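Local coordinates for putative uncharacterized protein TTHB071 (Thermus thermophilus, PDB 3AYV), which is of uncertain function but binds a cluster of zinc ions in a xylose isomerase-like TIM barrel, and is probably involved in protection against oxidative stress, at residues L73-L78 with L119-R124; F80-A85 with V131-E136; H187-D190 with Y195-H198; M220-R225 with A233-L238. All coordinates share one frame; numbering follows the deposited sequence.

Following the chain from the N terminus, helix 68-87 supplies the first partner twice. Contact 1 closes a loop from 73-78 to 119-124, joining this helix to helix 120-129; contact 2 opens at 80-85 before that loop has closed and ends at 131-136, on strand 132-136, so the two cross. They touch where Val122 meets Leu82 and Leu133. Contacts 3 and 4 follow in series on the other side of the chain's centre: 187-190 with 195-198 brings the loop after strand 185-188 back to supply ligands to a zinc site, and 220-225 with 233-238 packs strand 219-222 on helix 229-240. Contacts 2, 3 and 4 share one zinc ion in the barrel.

Contact 1: L73-L78 with L119-R124; sequences LTLRRL and LGLVVR
Leu121 and Val122, near the start of helix 120-129, meet Leu75 and Leu78 of helix 68-87 across two almost parallel helices of the outer layer of the TIM barrel. The short axes lie 10.3 Å apart and differ by 6° in direction, a spacing that branched aliphatic side chains can fill. Leu121 comes first along the second segment. Its CB points toward helix 68-87, and CD1 reaches Leu75 CD2 at 4.1 Å, the two side chains lying nearly perpendicular. Leu121 is exposed, so this is the outer margin of the interface. Val122 follows, deeper in the fold, and makes the closest approach: CG2 lies 3.7 Å from Leu75 CD1, the side chains set head to tail alongside one another. The same methyl meets Leu78 CD1 at 4.2 Å, so Val122 CG2 touches both leucines. Leu75 has its CG opposite the backbone N (chi1 -174°), and from a CB that does not aim at the other helix this carries its two methyls across, one to each partner. Leu78 needs no such detour, for its CB already points at the neighbour. Leucine suits position 75 because its forked end serves two partners, and valine suits position 122 because its CG2 branches at CB, close to the backbone, and so can meet both Leu75 and Leu78; Val122 also rests on Leu133 of strand 132-136. All three contacts are methyl to methyl, so cohesion here rests on dispersion and the exclusion of water, with little demand for exact direction.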
loop_
_atom_site.group_PDB
_atom_site.type_symbol
_atom_site.label_atom_id
_atom_site.label_comp_id
_atom_site.label_asym_id
_atom_site.label_seq_id
_atom_site.Cartn_x
_atom_site.Cartn_y
_atom_site.Cartn_z
ATOM N N LEU A 73 -4.544 6.808 18.833
ATOM C CA LEU A 73 -4.709 5.433 18.362
ATOM C C LEU A 73 -3.956 5.181 17.039
ATOM O O LEU A 73 -3.282 4.131 16.867
ATOM C CB LEU A 73 -6.204 5.112 18.190
ATOM C CG LEU A 73 -6.474 3.700 17.648
ATOM C CD1 LEU A 73 -6.109 2.542 18.646
ATOM C CD2 LEU A 73 -7.932 3.571 17.180
ATOM N N THR A 74 -4.079 6.143 16.115
ATOM C CA THR A 74 -3.434 6.050 14.800
ATOM C C THR A 74 -1.913 5.928 14.960
ATOM O O THR A 74 -1.286 5.052 14.353
ATOM C CB THR A 74 -3.762 7.275 13.902
ATOM O OG1 THR A 74 -5.188 7.343 13.728
ATOM C CG2 THR A 74 -3.146 7.110 12.511
ATOM N N LEU A 75 -1.349 6.806 15.780
ATOM C CA LEU A 75 0.087 6.734 16.044
ATOM C C LEU A 75 0.482 5.375 16.627
ATOM O O LEU A 75 1.442 4.756 16.121
ATOM C CB LEU A 75 0.553 7.895 16.928
ATOM C CG LEU A 75 2.071 8.002 17.148
ATOM C CD1 LEU A 75 2.801 8.150 15.797
ATOM C CD2 LEU A 75 2.356 9.195 18.082
ATOM N N ARG A 76 -0.256 4.900 17.638
ATOM C CA ARG A 76 0.017 3.574 18.244
ATOM C C ARG A 76 -0.078 2.435 17.222
ATOM O O ARG A 76 0.790 1.531 17.193
ATOM C CB ARG A 76 -0.881 3.302 19.466
ATOM C CG ARG A 76 -0.594 4.175 20.685
ATOM C CD ARG A 76 -1.391 3.742 21.962
ATOM N NE ARG A 76 -2.858 3.657 21.827
ATOM C CZ ARG A 76 -3.703 4.674 22.048
ATOM N NH1 ARG A 76 -3.256 5.881 22.365
ATOM N NH2 ARG A 76 -5.007 4.493 21.912
ATOM N N ARG A 77 -1.104 2.484 16.366
ATOM C CA ARG A 77 -1.303 1.482 15.313
ATOM C C ARG A 77 -0.141 1.433 14.295
ATOM O O ARG A 77 0.321 0.322 13.902
ATOM C CB ARG A 77 -2.626 1.733 14.570
ATOM C CG ARG A 77 -3.881 1.394 15.390
ATOM C CD ARG A 77 -4.107 -0.088 15.433
ATOM N NE ARG A 77 -5.358 -0.488 16.093
ATOM C CZ ARG A 77 -5.434 -1.151 17.240
ATOM N NH1 ARG A 77 -4.328 -1.479 17.913
ATOM N NH2 ARG A 77 -6.621 -1.504 17.710
ATOM N N LEU A 78 0.307 2.608 13.834
ATOM C CA LEU A 78 1.405 2.658 12.879
ATOM C C LEU A 78 2.731 2.160 13.505
ATOM O O LEU A 78 3.438 1.356 12.898
ATOM C CB LEU A 78 1.591 4.073 12.314
ATOM C CG LEU A 78 0.384 4.573 11.500
ATOM C CD1 LEU A 78 0.684 5.976 11.017
ATOM C CD2 LEU A 78 0.116 3.641 10.288
ATOM N N LEU A 119 4.128 12.576 10.840
ATOM C CA LEU A 119 4.795 11.328 10.471
ATOM C C LEU A 119 6.221 11.241 11.017
ATOM O O LEU A 119 6.856 10.205 10.865
ATOM C CB LEU A 119 4.839 11.162 8.959
ATOM C CG LEU A 119 3.497 10.714 8.350
ATOM C CD1 LEU A 119 3.596 10.875 6.872
ATOM C CD2 LEU A 119 3.228 9.232 8.736
ATOM N N GLY A 120 6.699 12.316 11.642
ATOM C CA GLY A 120 8.088 12.368 12.176
ATOM C C GLY A 120 8.485 11.093 12.928
ATOM O O GLY A 120 9.488 10.456 12.578
ATOM N N LEU A 121 7.699 10.720 13.943
ATOM C CA LEU A 121 7.997 9.536 14.794
ATOM C C LEU A 121 7.881 8.226 14.042
ATOM O O LEU A 121 8.590 7.261 14.335
ATOM C CB LEU A 121 7.095 9.482 16.030
ATOM C CG LEU A 121 7.282 10.548 17.116
ATOM C CD1 LEU A 121 6.285 10.271 18.253
ATOM C CD2 LEU A 121 8.742 10.669 17.652
ATOM N N VAL A 122 6.960 8.185 13.077
ATOM C CA VAL A 122 6.763 6.987 12.281
ATOM C C VAL A 122 7.929 6.755 11.325
ATOM O O VAL A 122 8.445 5.634 11.238
ATOM C CB VAL A 122 5.437 7.060 11.498
ATOM C CG1 VAL A 122 5.167 5.738 10.769
ATOM C CG2 VAL A 122 4.334 7.360 12.486
ATOM N N VAL A 123 8.355 7.807 10.629
ATOM C CA VAL A 123 9.528 7.721 9.748
ATOM C C VAL A 123 10.781 7.332 10.568
ATOM O O VAL A 123 11.597 6.505 10.123
ATOM C CB VAL A 123 9.753 9.044 8.987
ATOM C CG1 VAL A 123 11.071 9.033 8.186
ATOM C CG2 VAL A 123 8.583 9.250 8.001
ATOM N N ARG A 124 10.910 7.927 11.751
ATOM C CA ARG A 124 12.066 7.637 12.608
ATOM C C ARG A 124 12.068 6.175 13.048
ATOM O O ARG A 124 13.133 5.515 13.026
ATOM C CB ARG A 124 12.133 8.595 13.803
ATOM C CG ARG A 124 12.444 10.055 13.411
ATOM C CD ARG A 124 12.221 10.995 14.616
ATOM N NE ARG A 124 13.014 10.577 15.776
ATOM C CZ ARG A 124 13.103 11.254 16.923
ATOM N NH1 ARG A 124 12.433 12.391 17.092
ATOM N NH2 ARG A 124 13.867 10.791 17.910
#

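Contact 2: F80-A85 with V131-E136; sequences FGLDRA and VRLLLE. With ZN (zinc ion), chain E; ZN (zinc ion), chain F.
Leu82 reaches from helix 68-87 to Val131, just before strand 132-136, and Leu133 within it, an entirely apolar contact. One methyl does the work: Leu82 CD2 lies 4.0 Å from Val131 CG1 and 4.0 Å from Leu133 CD1. The two leucines lie nearly perpendicular. In Leu133, CG sits opposite the backbone N (chi1 -164°), which swings CD1 toward the helix although CB does not point there. Leu82 also touches Ala93 of strand 92-96 and Val122 of helix 120-129, placing its bulky end in the layer between barrel and helices. Leucine and valine suit these buried places, since their side chains bring no polar group that would need a partner.

Metal coordination occupies the other end of the strand. Glu136 bridges two zinc ions through its extended side chain: OE1 binds one at 1.9 Å, with His55 and His96 completing its protein ligands, while OE2 binds the second at 2.1 Å and also lies within 2.7 Å of the first, a long bond. That second ion is shared with Asp162, His187 and Glu223. Water 1 also bridges them, 2.1 Å from the first zinc ion and, longer, 2.5 Å from the second. A carboxylate suits a bridge because it offers mainly one oxygen to each ion. The chemistry thus divides along one strand, with undirected packing at its N-terminal end and directed metal bonds at its C-terminal end.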
loop_
_atom_site.group_PDB
_atom_site.type_symbol
_atom_site.label_atom_id
_atom_site.label_comp_id
_atom_site.label_asym_id
_atom_site.label_seq_id
_atom_site.Cartn_x
_atom_site.Cartn_y
_atom_site.Cartn_z
ATOM N N PHE A 80 3.210 0.217 16.267
ATOM C CA PHE A 80 3.154 -1.205 16.604
ATOM C C PHE A 80 3.207 -2.068 15.351
ATOM O O PHE A 80 3.951 -3.068 15.300
ATOM C CB PHE A 80 1.942 -1.542 17.474
ATOM C CG PHE A 80 2.094 -2.854 18.216
ATOM C CD1 PHE A 80 3.308 -3.174 18.834
ATOM C CD2 PHE A 80 1.060 -3.767 18.260
ATOM C CE1 PHE A 80 3.471 -4.389 19.507
ATOM C CE2 PHE A 80 1.209 -4.989 18.946
ATOM C CZ PHE A 80 2.401 -5.295 19.557
ATOM N N GLY A 81 2.475 -1.646 14.315
ATOM C CA GLY A 81 2.511 -2.308 13.019
ATOM C C GLY A 81 3.946 -2.362 12.486
ATOM O O GLY A 81 4.357 -3.382 11.907
ATOM N N LEU A 82 4.701 -1.276 12.681
ATOM C CA LEU A 82 6.107 -1.261 12.224
ATOM C C LEU A 82 6.940 -2.277 13.027
ATOM O O LEU A 82 7.768 -2.987 12.453
ATOM C CB LEU A 82 6.738 0.139 12.291
ATOM C CG LEU A 82 6.401 1.115 11.151
ATOM C CD1 LEU A 82 6.915 2.499 11.498
ATOM C CD2 LEU A 82 6.933 0.653 9.762
ATOM N N ASP A 83 6.719 -2.349 14.334
ATOM C CA ASP A 83 7.364 -3.410 15.162
ATOM C C ASP A 83 7.127 -4.809 14.593
ATOM O O ASP A 83 8.069 -5.611 14.430
ATOM C CB ASP A 83 6.877 -3.359 16.606
ATOM C CG ASP A 83 7.394 -2.159 17.364
ATOM O OD1 ASP A 83 8.439 -1.583 16.975
ATOM O OD2 ASP A 83 6.743 -1.778 18.363
ATOM N N ARG A 84 5.871 -5.116 14.297
ATOM C CA ARG A 84 5.510 -6.395 13.694
ATOM C C ARG A 84 6.113 -6.628 12.310
ATOM O O ARG A 84 6.516 -7.755 11.981
ATOM C CB ARG A 84 3.978 -6.545 13.651
ATOM C CG ARG A 84 3.331 -6.683 15.023
ATOM C CD ARG A 84 3.852 -7.897 15.826
ATOM N NE ARG A 84 2.950 -8.239 16.930
ATOM C CZ ARG A 84 3.207 -9.169 17.843
ATOM N NH1 ARG A 84 4.375 -9.835 17.814
ATOM N NH2 ARG A 84 2.308 -9.429 18.790
ATOM N N ALA A 85 6.153 -5.578 11.486
ATOM C CA ALA A 85 6.770 -5.633 10.169
ATOM C C ALA A 85 8.225 -6.078 10.292
ATOM O O ALA A 85 8.682 -6.962 9.554
ATOM C CB ALA A 85 6.686 -4.246 9.487
ATOM N N VAL A 131 13.074 -0.649 7.939
ATOM C CA VAL A 131 11.883 -0.890 7.108
ATOM C C VAL A 131 11.638 0.374 6.280
ATOM O O VAL A 131 11.653 1.498 6.813
ATOM C CB VAL A 131 10.663 -1.179 8.008
ATOM C CG1 VAL A 131 9.357 -1.301 7.172
ATOM C CG2 VAL A 131 10.910 -2.436 8.891
ATOM N N ARG A 132 11.455 0.202 4.970
ATOM C CA ARG A 132 11.197 1.329 4.075
ATOM C C ARG A 132 9.702 1.697 4.149
ATOM O O ARG A 132 8.858 0.831 3.932
ATOM C CB ARG A 132 11.547 0.920 2.644
ATOM C CG ARG A 132 11.156 1.904 1.537
ATOM C CD ARG A 132 11.906 3.248 1.667
ATOM N NE ARG A 132 11.742 4.070 0.470
ATOM C CZ ARG A 132 12.189 5.319 0.363
ATOM N NH1 ARG A 132 12.835 5.865 1.383
ATOM N NH2 ARG A 132 11.990 6.026 -0.756
ATOM N N LEU A 133 9.395 2.963 4.461
ATOM C CA LEU A 133 7.996 3.399 4.673
ATOM C C LEU A 133 7.446 3.962 3.387
ATOM O O LEU A 133 8.099 4.772 2.728
ATOM C CB LEU A 133 7.933 4.482 5.755
ATOM C CG LEU A 133 6.606 4.827 6.413
ATOM C CD1 LEU A 133 6.005 3.599 7.145
ATOM C CD2 LEU A 133 6.744 5.997 7.392
ATOM N N LEU A 134 6.231 3.547 3.022
ATOM C CA LEU A 134 5.659 3.972 1.744
ATOM C C LEU A 134 4.270 4.515 1.971
ATOM O O LEU A 134 3.438 3.848 2.563
ATOM C CB LEU A 134 5.556 2.809 0.746
ATOM C CG LEU A 134 6.853 2.037 0.492
ATOM C CD1 LEU A 134 6.536 0.737 -0.226
ATOM C CD2 LEU A 134 7.796 2.926 -0.332
ATOM N N LEU A 135 4.026 5.714 1.463
ATOM C CA LEU A 135 2.685 6.307 1.498
ATOM C C LEU A 135 1.929 5.983 0.220
ATOM O O LEU A 135 2.426 6.223 -0.885
ATOM C CB LEU A 135 2.835 7.841 1.671
ATOM C CG LEU A 135 1.597 8.751 1.612
ATOM C CD1 LEU A 135 0.558 8.273 2.625
ATOM C CD2 LEU A 135 2.052 10.160 1.896
ATOM N N GLU A 136 0.707 5.453 0.372
ATOM C CA GLU A 136 -0.132 5.034 -0.769
ATOM C C GLU A 136 -1.227 6.082 -0.998
ATOM O O GLU A 136 -1.753 6.631 -0.017
ATOM C CB GLU A 136 -0.760 3.680 -0.427
ATOM C CG GLU A 136 -1.683 3.132 -1.456
ATOM C CD GLU A 136 -2.540 1.992 -0.933
ATOM O OE1 GLU A 136 -2.270 1.423 0.133
ATOM O OE2 GLU A 136 -3.506 1.650 -1.609
HETATM ZN ZN ZN E . -3.837 0.463 0.748
HETATM ZN ZN ZN F . -3.882 -0.161 -2.638
HETATM O O HOH W 1 -4.071 -1.292 -0.386
HETATM O O HOH W 2 -6.165 -0.273 1.045
HETATM O O HOH W 3 -6.059 -1.161 -2.292
#

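Contact 3: H187-D190 with Y195-H198; sequences HLND and YDRH. With ZN (zinc ion), chain G; ZN (zinc ion), chain F.
Asn189 and His198 bring their CA atoms within 5.2 Å where the chain leaves strand 185-188 and loops back, with an inverse gamma turn centred on Asp196. Asn189 CG stands between its backbone N and carbonyl carbon (chi1 57°), which brings the amide to the His198 ring: ND2 sits over one face, toward the CD2 edge and 3.4 Å from His198 CD2, with the amide tilted 38° from the ring. Asn189 ND2 donates to water 4 at 2.9 Å and to Glu223 O. Water 4 lies 2.6 Å from Asp196 OD1, to which it can donate, and is itself a zinc ligand. The same zinc takes Asp196 OD2 at 2.1 Å and His198 NE2 at 2.4 Å, and His165 completes its protein ligands. Water 5 accepts from His198 N at 2.9 Å and lies 3.2 Å from Asp190 O, to which it may donate, spanning the two segments. Asparagine thus probably helps to hold a metal-bound water in place, while carboxylate and imidazole suit direct coordination. His187 ND1 binds a different zinc, and water 3 bridges the two ions. Ala164 of helix 163-169 touches Asn189 and Asp196, while strand 219-222 pairs with strand 185-188 alongside.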
loop_
_atom_site.group_PDB
_atom_site.type_symbol
_atom_site.label_atom_id
_atom_site.label_comp_id
_atom_site.label_asym_id
_atom_site.label_seq_id
_atom_site.Cartn_x
_atom_site.Cartn_y
_atom_site.Cartn_z
ATOM N N HIS A 187 0.448 -0.966 -6.336
ATOM C CA HIS A 187 -0.690 -1.782 -5.946
ATOM C C HIS A 187 -1.532 -1.998 -7.183
ATOM O O HIS A 187 -2.054 -1.044 -7.762
ATOM C CB HIS A 187 -1.487 -1.084 -4.845
ATOM C CG HIS A 187 -0.952 -1.336 -3.472
ATOM N ND1 HIS A 187 -1.599 -0.904 -2.337
ATOM C CD2 HIS A 187 0.149 -2.002 -3.045
ATOM C CE1 HIS A 187 -0.900 -1.253 -1.268
ATOM N NE2 HIS A 187 0.158 -1.933 -1.669
ATOM N N LEU A 188 -1.637 -3.256 -7.599
ATOM C CA LEU A 188 -2.250 -3.595 -8.884
ATOM C C LEU A 188 -3.557 -4.337 -8.745
ATOM O O LEU A 188 -3.657 -5.284 -7.970
ATOM C CB LEU A 188 -1.304 -4.456 -9.708
ATOM C CG LEU A 188 0.055 -3.823 -10.065
ATOM C CD1 LEU A 188 0.810 -4.891 -10.867
ATOM C CD2 LEU A 188 -0.146 -2.585 -10.899
ATOM N N ASN A 189 -4.545 -3.876 -9.497
ATOM C CA ASN A 189 -5.816 -4.573 -9.678
ATOM C C ASN A 189 -6.588 -3.814 -10.742
ATOM O O ASN A 189 -6.033 -2.878 -11.321
ATOM C CB ASN A 189 -6.591 -4.712 -8.347
ATOM C CG ASN A 189 -6.874 -3.376 -7.672
ATOM O OD1 ASN A 189 -7.139 -2.370 -8.335
ATOM N ND2 ASN A 189 -6.813 -3.365 -6.337
ATOM N N ASP A 190 -7.836 -4.218 -11.015
ATOM C CA ASP A 190 -8.674 -3.465 -11.927
ATOM C C ASP A 190 -10.040 -3.146 -11.307
ATOM O O ASP A 190 -10.438 -3.725 -10.294
ATOM C CB ASP A 190 -8.820 -4.178 -13.284
ATOM C CG ASP A 190 -8.810 -3.206 -14.458
ATOM O OD1 ASP A 190 -9.058 -1.996 -14.254
ATOM O OD2 ASP A 190 -8.625 -3.654 -15.617
ATOM N N TYR A 195 -16.476 1.326 -8.422
ATOM C CA TYR A 195 -16.087 0.838 -7.110
ATOM C C TYR A 195 -14.648 0.342 -7.132
ATOM O O TYR A 195 -14.157 -0.102 -8.175
ATOM C CB TYR A 195 -17.000 -0.303 -6.628
ATOM C CG TYR A 195 -18.409 0.172 -6.496
ATOM C CD1 TYR A 195 -18.805 0.922 -5.389
ATOM C CD2 TYR A 195 -19.337 -0.075 -7.504
ATOM C CE1 TYR A 195 -20.105 1.428 -5.293
ATOM C CE2 TYR A 195 -20.642 0.390 -7.403
ATOM C CZ TYR A 195 -21.015 1.143 -6.291
ATOM O OH TYR A 195 -22.293 1.637 -6.188
ATOM N N ASP A 196 -14.014 0.361 -5.969
ATOM C CA ASP A 196 -12.700 -0.241 -5.811
ATOM C C ASP A 196 -12.834 -1.768 -5.761
ATOM O O ASP A 196 -12.893 -2.367 -4.696
ATOM C CB ASP A 196 -12.043 0.295 -4.548
ATOM C CG ASP A 196 -10.567 -0.037 -4.475
ATOM O OD1 ASP A 196 -9.890 -0.264 -5.498
ATOM O OD2 ASP A 196 -10.097 -0.065 -3.351
ATOM N N ARG A 197 -12.873 -2.382 -6.947
ATOM C CA ARG A 197 -13.293 -3.780 -7.104
ATOM C C ARG A 197 -12.277 -4.807 -6.698
ATOM O O ARG A 197 -12.657 -5.922 -6.281
ATOM C CB ARG A 197 -13.712 -4.046 -8.560
ATOM C CG ARG A 197 -14.921 -3.247 -8.984
ATOM C CD ARG A 197 -16.150 -3.789 -8.278
ATOM N NE ARG A 197 -17.353 -3.266 -8.891
ATOM C CZ ARG A 197 -18.582 -3.695 -8.601
ATOM N NH1 ARG A 197 -18.772 -4.639 -7.698
ATOM N NH2 ARG A 197 -19.606 -3.164 -9.227
ATOM N N HIS A 198 -10.997 -4.446 -6.787
ATOM C CA HIS A 198 -9.922 -5.410 -6.540
ATOM C C HIS A 198 -10.054 -6.629 -7.468
ATOM O O HIS A 198 -9.853 -7.763 -7.043
ATOM C CB HIS A 198 -9.845 -5.813 -5.048
ATOM C CG HIS A 198 -9.301 -4.732 -4.166
ATOM N ND1 HIS A 198 -8.388 -4.977 -3.162
ATOM C CD2 HIS A 198 -9.494 -3.390 -4.179
ATOM C CE1 HIS A 198 -8.067 -3.839 -2.572
ATOM N NE2 HIS A 198 -8.734 -2.863 -3.162
HETATM ZN ZN ZN G . -8.118 -0.627 -2.775
HETATM ZN ZN ZN F . -3.882 -0.161 -2.638
HETATM O O HOH W 4 -7.356 -0.823 -5.026
HETATM O O HOH W 5 -9.857 -1.944 -7.677
HETATM O O HOH W 1 -4.071 -1.292 -0.386
HETATM O O HOH W 3 -6.059 -1.161 -2.292
HETATM O O HOH W 6 -8.794 -0.539 -0.699
#

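Contact 4: M220-R225 with A233-L238; sequences MVLEVR and AFLQAL. With ZN (zinc ion), chain F.
The last strand of the barrel, 219-222, packs here against helix 229-240, the last modelled helix, through Met220, Leu222 and Leu235. Leu235 points from the helix toward the strand and divides its two methyls between the partners. Its CD2 meets Met220 SD at 4.2 Å, and its CD1 meets Leu222 CD2 at 4.1 Å; in both pairs the side chains lie alongside one another, head to tail. In Met220 the bend at the last torsion (chi3 -66°) sets the terminal methyl, and the unbranched chain brings the sulfur to Leu235, whereas the forked leucines offer methyls to several neighbours. Met220 and Leu222 are two apart on the strand, so both face outward to the helical layer.

Such alternation is how a TIM barrel strand serves two environments: Val221, between them, turns the other way and touches Ala6 and His187. The strand closes the barrel by pairing with strand 3-8 on one side and strand 185-188 on the other. Leu235 itself also touches Val3 and Leu188, so it lies over both of those neighbours.

Just beyond the strand, Glu223 carries the chain into the metal site. Its OE2 binds zinc at 2.4 Å, beside Glu136, Asp162 and His187, and OE1 receives a weak hydrogen bond from water 1 at 2.7 Å. Glutamate is long enough to bring a carboxylate oxygen to the ion.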
loop_
_atom_site.group_PDB
_atom_site.type_symbol
_atom_site.label_atom_id
_atom_site.label_comp_id
_atom_site.label_asym_id
_atom_site.label_seq_id
_atom_site.Cartn_x
_atom_site.Cartn_y
_atom_site.Cartn_z
ATOM N N MET A 220 5.585 -5.149 -7.252
ATOM C CA MET A 220 4.183 -5.103 -7.616
ATOM C C MET A 220 3.384 -6.014 -6.696
ATOM O O MET A 220 3.760 -7.174 -6.471
ATOM C CB MET A 220 4.011 -5.496 -9.071
ATOM C CG MET A 220 4.491 -4.422 -10.038
ATOM S SD MET A 220 4.588 -5.089 -11.689
ATOM C CE MET A 220 5.908 -6.297 -11.467
ATOM N N VAL A 221 2.300 -5.471 -6.136
ATOM C CA VAL A 221 1.482 -6.200 -5.193
ATOM C C VAL A 221 0.124 -6.412 -5.855
ATOM O O VAL A 221 -0.513 -5.463 -6.288
ATOM C CB VAL A 221 1.246 -5.411 -3.869
ATOM C CG1 VAL A 221 0.313 -6.226 -2.943
ATOM C CG2 VAL A 221 2.561 -5.147 -3.164
ATOM N N LEU A 222 -0.288 -7.660 -5.967
ATOM C CA LEU A 222 -1.601 -7.967 -6.503
ATOM C C LEU A 222 -2.615 -7.833 -5.372
ATOM O O LEU A 222 -2.702 -8.674 -4.481
ATOM C CB LEU A 222 -1.635 -9.375 -7.115
ATOM C CG LEU A 222 -0.620 -9.571 -8.248
ATOM C CD1 LEU A 222 -0.680 -11.015 -8.745
ATOM C CD2 LEU A 222 -0.906 -8.596 -9.396
ATOM N N GLU A 223 -3.363 -6.740 -5.420
ATOM C CA GLU A 223 -4.387 -6.446 -4.441
ATOM C C GLU A 223 -5.708 -6.913 -5.029
ATOM O O GLU A 223 -6.544 -6.117 -5.448
ATOM C CB GLU A 223 -4.384 -4.960 -4.183
ATOM C CG GLU A 223 -3.202 -4.630 -3.296
ATOM C CD GLU A 223 -3.531 -3.583 -2.342
ATOM O OE1 GLU A 223 -3.252 -3.751 -1.116
ATOM O OE2 GLU A 223 -4.073 -2.581 -2.853
ATOM N N VAL A 224 -5.842 -8.231 -5.099
ATOM C CA VAL A 224 -6.896 -8.880 -5.861
ATOM C C VAL A 224 -7.650 -9.823 -4.945
ATOM O O VAL A 224 -7.040 -10.615 -4.210
ATOM C CB VAL A 224 -6.295 -9.637 -7.087
ATOM C CG1 VAL A 224 -7.324 -10.515 -7.776
ATOM C CG2 VAL A 224 -5.732 -8.639 -8.105
ATOM N N ARG A 225 -8.977 -9.750 -4.990
ATOM C CA ARG A 225 -9.780 -10.518 -4.057
ATOM C C ARG A 225 -10.169 -11.891 -4.572
ATOM O O ARG A 225 -10.580 -12.756 -3.801
ATOM C CB ARG A 225 -10.949 -9.684 -3.520
ATOM C CG ARG A 225 -10.439 -8.684 -2.464
ATOM C CD ARG A 225 -11.539 -8.158 -1.542
ATOM N NE ARG A 225 -12.233 -7.014 -2.127
ATOM C CZ ARG A 225 -11.912 -5.736 -1.906
ATOM N NH1 ARG A 225 -10.902 -5.412 -1.099
ATOM N NH2 ARG A 225 -12.614 -4.771 -2.496
ATOM N N ALA A 233 -0.491 -13.859 -15.114
ATOM C CA ALA A 233 -0.464 -14.136 -16.551
ATOM C C ALA A 233 -0.514 -12.863 -17.391
ATOM O O ALA A 233 0.150 -12.776 -18.429
ATOM C CB ALA A 233 -1.618 -15.094 -16.945
ATOM N N PHE A 234 -1.306 -11.876 -16.947
ATOM C CA PHE A 234 -1.324 -10.548 -17.570
ATOM C C PHE A 234 0.090 -9.924 -17.499
ATOM O O PHE A 234 0.603 -9.413 -18.509
ATOM C CB PHE A 234 -2.369 -9.635 -16.870
ATOM C CG PHE A 234 -2.600 -8.300 -17.559
ATOM C CD1 PHE A 234 -1.701 -7.239 -17.394
ATOM C CD2 PHE A 234 -3.724 -8.098 -18.353
ATOM C CE1 PHE A 234 -1.919 -6.007 -18.028
ATOM C CE2 PHE A 234 -3.957 -6.865 -18.995
ATOM C CZ PHE A 234 -3.052 -5.821 -18.829
ATOM N N LEU A 235 0.721 -9.992 -16.326
ATOM C CA LEU A 235 2.029 -9.345 -16.128
ATOM C C LEU A 235 3.110 -10.001 -17.007
ATOM O O LEU A 235 3.976 -9.317 -17.596
ATOM C CB LEU A 235 2.453 -9.389 -14.653
ATOM C CG LEU A 235 1.645 -8.491 -13.701
ATOM C CD1 LEU A 235 2.092 -8.664 -12.259
ATOM C CD2 LEU A 235 1.824 -7.040 -14.144
ATOM N N GLN A 236 3.045 -11.325 -17.075
ATOM C CA GLN A 236 3.980 -12.105 -17.864
ATOM C C GLN A 236 3.892 -11.826 -19.368
ATOM O O GLN A 236 4.935 -11.737 -20.029
ATOM C CB GLN A 236 3.812 -13.584 -17.554
ATOM C CG GLN A 236 4.518 -14.002 -16.272
ATOM C CD GLN A 236 4.095 -15.378 -15.802
ATOM O OE1 GLN A 236 4.695 -15.939 -14.888
ATOM N NE2 GLN A 236 3.044 -15.920 -16.412
ATOM N N ALA A 237 2.676 -11.694 -19.900
ATOM C CA ALA A 237 2.458 -11.317 -21.304
ATOM C C ALA A 237 2.939 -9.894 -21.548
ATOM O O ALA A 237 3.488 -9.580 -22.595
ATOM C CB ALA A 237 0.986 -11.433 -21.682
ATOM N N LEU A 238 2.710 -9.025 -20.574
ATOM C CA LEU A 238 3.140 -7.647 -20.691
ATOM C C LEU A 238 4.659 -7.590 -20.736
ATOM O O LEU A 238 5.230 -6.798 -21.483
ATOM C CB LEU A 238 2.593 -6.811 -19.519
ATOM C CG LEU A 238 2.678 -5.298 -19.670
ATOM C CD1 LEU A 238 1.929 -4.790 -20.921
ATOM C CD2 LEU A 238 2.140 -4.633 -18.406
HETATM ZN ZN ZN F . -3.882 -0.161 -2.638
HETATM O O HOH W 1 -4.071 -1.292 -0.386
HETATM O O HOH W 3 -6.059 -1.161 -2.292
#